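Local coordinates for CBS domain protein (Porphyromonas gingivalis, PDB 2NQW), which is of unknown function; this chain is the transporter-associated (CorC_HlyC) domain of a membrane-anchored CBS-domain protein that may bind flavin adenine dinucleotide, at residues L52-V63 and F74-I84. Residues are numbered along the deposited sequence; the frame is centred on the assembly and turned at random. Where two conformers were deposited one is given.
Sequences LFLEIKQELPHV and FQVTQMDKRRI
Phe53, on helix 49-57, lays one face of its ring against Val76 of strand 72-79: methyl CG2 of Val76 sits 3.8 Å from the centroid of the Phe53 ring, 15° off its normal, a CH-pi contact. The edge of the same ring runs along Phe74, with CD1 of Phe53 3.8 Å from CB of Phe74 and the carbonyl O of Phe74 in the ring plane, 3.8 Å from CE1 of Phe53. The two side chains run antiparallel alongside one another without stacking. With its CG beside the backbone N (chi1 -55°), Phe74 turns its ring away from Phe53 to lie against Leu52 and Ile56. Leu52 meets it at about a right angle, CD2 of Leu52 lying 3.8 Å from CZ of Phe74; CD1 of Ile56 approaches CE2 of the same ring.

Beyond Gln58, just past the helix and with positive phi, the chain returns to the sheet through Pro61. Its ring is flanked by CD1 of Ile84, 3.8 Å from Pro61 CB, and by selenomethionine Met79, whose bend at chi3 (66°) turns CE toward Pro61 CG. SE of Met79 lies 3.4 Å from Pro61 O. Val63 closes this end, its CG2 3.8 Å from CG of Met79.

Ala67 of strand 66-69 also touches Phe53, and Ile89 of strand 84-89 touches Phe74, so the helix packs across the antiparallel sheet of the domain. Buried hydrocarbon dominates at the helix; around Pro61-Val63, a more exposed place, selenium and carbonyl oxygens also take part, and backbone bonds from Val76 to Gly64 and Asp65 join strand 72-79 to the chain just after Val63.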
# COMPACT_ATOMS: atom_id res chain seq x y z
N LEU A 52 -5.53 1.51 3.69
CA LEU A 52 -5.61 2.58 2.70
C LEU A 52 -6.23 2.03 1.41
O LEU A 52 -7.06 2.70 0.78
CB LEU A 52 -4.21 3.14 2.42
CG LEU A 52 -4.15 4.25 1.37
CD1 LEU A 52 -5.00 5.47 1.77
CD2 LEU A 52 -2.69 4.64 1.17
N PHE A 53 -5.84 0.82 1.00
CA PHE A 53 -6.42 0.22 -0.19
C PHE A 53 -7.93 0.11 -0.05
O PHE A 53 -8.68 0.50 -0.97
CB PHE A 53 -5.76 -1.16 -0.42
CG PHE A 53 -5.96 -1.66 -1.83
CD1 PHE A 53 -4.96 -1.46 -2.78
CD2 PHE A 53 -7.14 -2.33 -2.22
CE1 PHE A 53 -5.11 -1.88 -4.10
CE2 PHE A 53 -7.31 -2.73 -3.54
CZ PHE A 53 -6.30 -2.50 -4.46
N LEU A 54 -8.38 -0.40 1.11
CA LEU A 54 -9.83 -0.54 1.34
C LEU A 54 -10.53 0.82 1.37
O LEU A 54 -11.68 0.95 0.95
CB LEU A 54 -10.10 -1.26 2.67
CG LEU A 54 -9.59 -2.69 2.76
CD1 LEU A 54 -9.88 -3.27 4.13
CD2 LEU A 54 -10.21 -3.58 1.66
N GLU A 55 -9.86 1.83 1.91
CA GLU A 55 -10.46 3.17 2.01
C GLU A 55 -10.63 3.78 0.62
O GLU A 55 -11.61 4.51 0.38
CB GLU A 55 -9.55 4.07 2.85
CG GLU A 55 -10.19 5.38 3.29
CD GLU A 55 -11.21 5.25 4.39
OE1 GLU A 55 -11.32 4.21 5.04
OE2 GLU A 55 -11.88 6.27 4.67
N ILE A 56 -9.69 3.50 -0.28
CA ILE A 56 -9.82 3.99 -1.65
C ILE A 56 -10.92 3.24 -2.42
O ILE A 56 -11.73 3.85 -3.13
CB ILE A 56 -8.47 3.90 -2.42
CG1 ILE A 56 -7.41 4.80 -1.77
CG2 ILE A 56 -8.63 4.22 -3.89
CD1 ILE A 56 -5.98 4.44 -2.21
N LYS A 57 -10.92 1.91 -2.31
CA LYS A 57 -11.76 1.09 -3.19
C LYS A 57 -13.15 0.80 -2.65
O LYS A 57 -14.06 0.56 -3.43
CB LYS A 57 -11.03 -0.21 -3.56
CG LYS A 57 -9.74 0.04 -4.34
CD LYS A 57 -9.97 0.64 -5.75
CE LYS A 57 -10.68 -0.29 -6.73
NZ LYS A 57 -9.90 -1.54 -6.95
N GLN A 58 -13.29 0.79 -1.33
CA GLN A 58 -14.59 0.65 -0.68
C GLN A 58 -15.35 -0.59 -1.14
O GLN A 58 -16.57 -0.56 -1.38
CB GLN A 58 -15.39 1.93 -0.88
CG GLN A 58 -14.77 3.06 -0.04
CD GLN A 58 -15.14 2.89 1.42
OE1 GLN A 58 -16.28 3.03 1.77
NE2 GLN A 58 -14.15 2.47 2.28
N GLU A 59 -14.62 -1.70 -1.22
CA GLU A 59 -15.20 -2.99 -1.59
C GLU A 59 -14.29 -4.09 -1.08
O GLU A 59 -13.11 -3.83 -0.76
CB GLU A 59 -15.35 -3.08 -3.11
CG GLU A 59 -14.01 -3.10 -3.84
CD GLU A 59 -14.13 -2.98 -5.35
OE1 GLU A 59 -15.25 -3.02 -5.91
OE2 GLU A 59 -13.06 -2.86 -5.97
N LEU A 60 -14.80 -5.31 -1.01
CA LEU A 60 -13.92 -6.42 -0.61
C LEU A 60 -12.86 -6.61 -1.69
O LEU A 60 -13.18 -6.55 -2.89
CB LEU A 60 -14.73 -7.70 -0.41
CG LEU A 60 -15.36 -7.81 1.00
CD1 LEU A 60 -16.54 -6.86 1.17
CD2 LEU A 60 -15.79 -9.25 1.22
N PRO A 61 -11.61 -6.86 -1.29
CA PRO A 61 -10.51 -6.94 -2.26
C PRO A 61 -10.34 -8.31 -2.92
O PRO A 61 -10.75 -9.36 -2.36
CB PRO A 61 -9.27 -6.64 -1.42
CG PRO A 61 -9.67 -7.20 -0.06
CD PRO A 61 -11.14 -6.85 0.11
N HIS A 62 -9.70 -8.29 -4.09
CA HIS A 62 -9.25 -9.49 -4.77
C HIS A 62 -7.80 -9.30 -5.18
O HIS A 62 -7.34 -8.18 -5.45
CB HIS A 62 -10.06 -9.74 -6.06
CG HIS A 62 -11.45 -10.24 -5.83
ND1 HIS A 62 -12.52 -9.39 -5.61
CD2 HIS A 62 -11.96 -11.50 -5.83
CE1 HIS A 62 -13.63 -10.11 -5.45
NE2 HIS A 62 -13.32 -11.40 -5.58
N VAL A 63 -7.11 -10.43 -5.35
CA VAL A 63 -5.80 -10.38 -6.01
C VAL A 63 -5.96 -9.76 -7.40
O VAL A 63 -6.91 -10.04 -8.16
CB VAL A 63 -5.21 -11.81 -6.11
CG1 VAL A 63 -3.90 -11.80 -6.94
CG2 VAL A 63 -4.94 -12.36 -4.71
N PHE A 74 -1.11 1.24 -6.27
CA PHE A 74 -1.03 0.04 -5.44
C PHE A 74 -1.68 -1.13 -6.15
O PHE A 74 -2.66 -0.94 -6.89
CB PHE A 74 -1.87 0.27 -4.17
CG PHE A 74 -1.48 1.50 -3.39
CD1 PHE A 74 -0.26 1.56 -2.73
CD2 PHE A 74 -2.31 2.62 -3.31
CE1 PHE A 74 0.12 2.70 -2.03
CE2 PHE A 74 -1.93 3.77 -2.59
CZ PHE A 74 -0.71 3.78 -1.92
N GLN A 75 -1.15 -2.33 -5.96
CA GLN A 75 -1.79 -3.51 -6.52
C GLN A 75 -1.76 -4.62 -5.45
O GLN A 75 -0.73 -4.86 -4.80
CB GLN A 75 -1.04 -3.98 -7.76
CG GLN A 75 -1.62 -5.26 -8.41
CD GLN A 75 -0.85 -5.60 -9.68
OE1 GLN A 75 -0.35 -4.70 -10.36
NE2 GLN A 75 -0.81 -6.86 -10.02
N VAL A 76 -2.90 -5.30 -5.28
CA VAL A 76 -2.93 -6.45 -4.35
C VAL A 76 -2.26 -7.60 -5.09
O VAL A 76 -2.80 -8.09 -6.08
CB VAL A 76 -4.37 -6.84 -3.96
CG1 VAL A 76 -4.38 -8.12 -3.14
CG2 VAL A 76 -4.97 -5.71 -3.17
N THR A 77 -1.10 -8.04 -4.59
CA THR A 77 -0.39 -9.13 -5.28
C THR A 77 -0.62 -10.48 -4.60
O THR A 77 -0.48 -11.51 -5.27
CB THR A 77 1.11 -8.84 -5.33
OG1 THR A 77 1.56 -8.55 -4.00
CG2 THR A 77 1.37 -7.66 -6.29
N GLN A 78 -0.95 -10.49 -3.31
CA GLN A 78 -1.24 -11.76 -2.62
C GLN A 78 -2.32 -11.55 -1.58
O GLN A 78 -2.35 -10.50 -0.91
CB GLN A 78 -0.00 -12.31 -1.91
CG GLN A 78 1.15 -12.64 -2.85
CD GLN A 78 2.24 -13.38 -2.10
OE1 GLN A 78 2.00 -14.46 -1.52
NE2 GLN A 78 3.43 -12.82 -2.10
N MSE A 79 -3.17 -12.58 -1.43
CA MSE A 79 -4.14 -12.64 -0.35
C MSE A 79 -4.08 -14.03 0.24
O MSE A 79 -3.71 -14.97 -0.46
CB MSE A 79 -5.58 -12.43 -0.85
CG MSE A 79 -5.83 -10.98 -1.27
SE MSE A 79 -7.67 -10.59 -1.71
CE MSE A 79 -8.43 -10.83 0.05
N ASP A 80 -4.46 -14.15 1.51
CA ASP A 80 -4.79 -15.48 2.06
C ASP A 80 -6.30 -15.67 1.82
O ASP A 80 -6.84 -15.06 0.88
CB ASP A 80 -4.27 -15.66 3.50
CG ASP A 80 -4.82 -14.65 4.48
OD1 ASP A 80 -5.90 -14.06 4.24
OD2 ASP A 80 -4.13 -14.46 5.52
N LYS A 81 -7.01 -16.48 2.60
CA LYS A 81 -8.40 -16.71 2.23
C LYS A 81 -9.25 -15.45 2.42
O LYS A 81 -10.27 -15.31 1.72
CB LYS A 81 -8.99 -17.84 3.07
CG LYS A 81 -8.52 -19.22 2.55
CD LYS A 81 -9.03 -20.30 3.48
CE LYS A 81 -8.47 -21.67 3.12
NZ LYS A 81 -8.96 -22.12 1.79
N ARG A 82 -8.86 -14.54 3.29
CA ARG A 82 -9.68 -13.37 3.59
C ARG A 82 -8.99 -12.03 3.62
O ARG A 82 -9.68 -11.02 3.64
CB ARG A 82 -10.41 -13.51 4.95
CG ARG A 82 -11.32 -14.72 5.06
CD ARG A 82 -12.54 -14.56 4.17
NE ARG A 82 -13.36 -15.77 4.20
CZ ARG A 82 -14.28 -16.05 3.29
NH1 ARG A 82 -14.54 -15.16 2.31
NH2 ARG A 82 -14.98 -17.18 3.37
N ARG A 83 -7.66 -12.00 3.63
CA ARG A 83 -6.93 -10.73 3.89
C ARG A 83 -5.93 -10.43 2.80
O ARG A 83 -5.30 -11.36 2.28
CB ARG A 83 -6.17 -10.80 5.24
CG ARG A 83 -6.99 -11.31 6.42
CD ARG A 83 -8.18 -10.43 6.72
NE ARG A 83 -8.74 -10.73 8.03
CZ ARG A 83 -8.35 -10.17 9.18
NH1 ARG A 83 -7.40 -9.24 9.21
NH2 ARG A 83 -8.93 -10.53 10.31
N ILE A 84 -5.75 -9.13 2.52
CA ILE A 84 -4.61 -8.70 1.72
C ILE A 84 -3.33 -8.93 2.50
O ILE A 84 -3.18 -8.39 3.60
CB ILE A 84 -4.73 -7.19 1.44
CG1 ILE A 84 -5.95 -6.89 0.55
CG2 ILE A 84 -3.45 -6.71 0.74
CD1 ILE A 84 -6.30 -5.38 0.52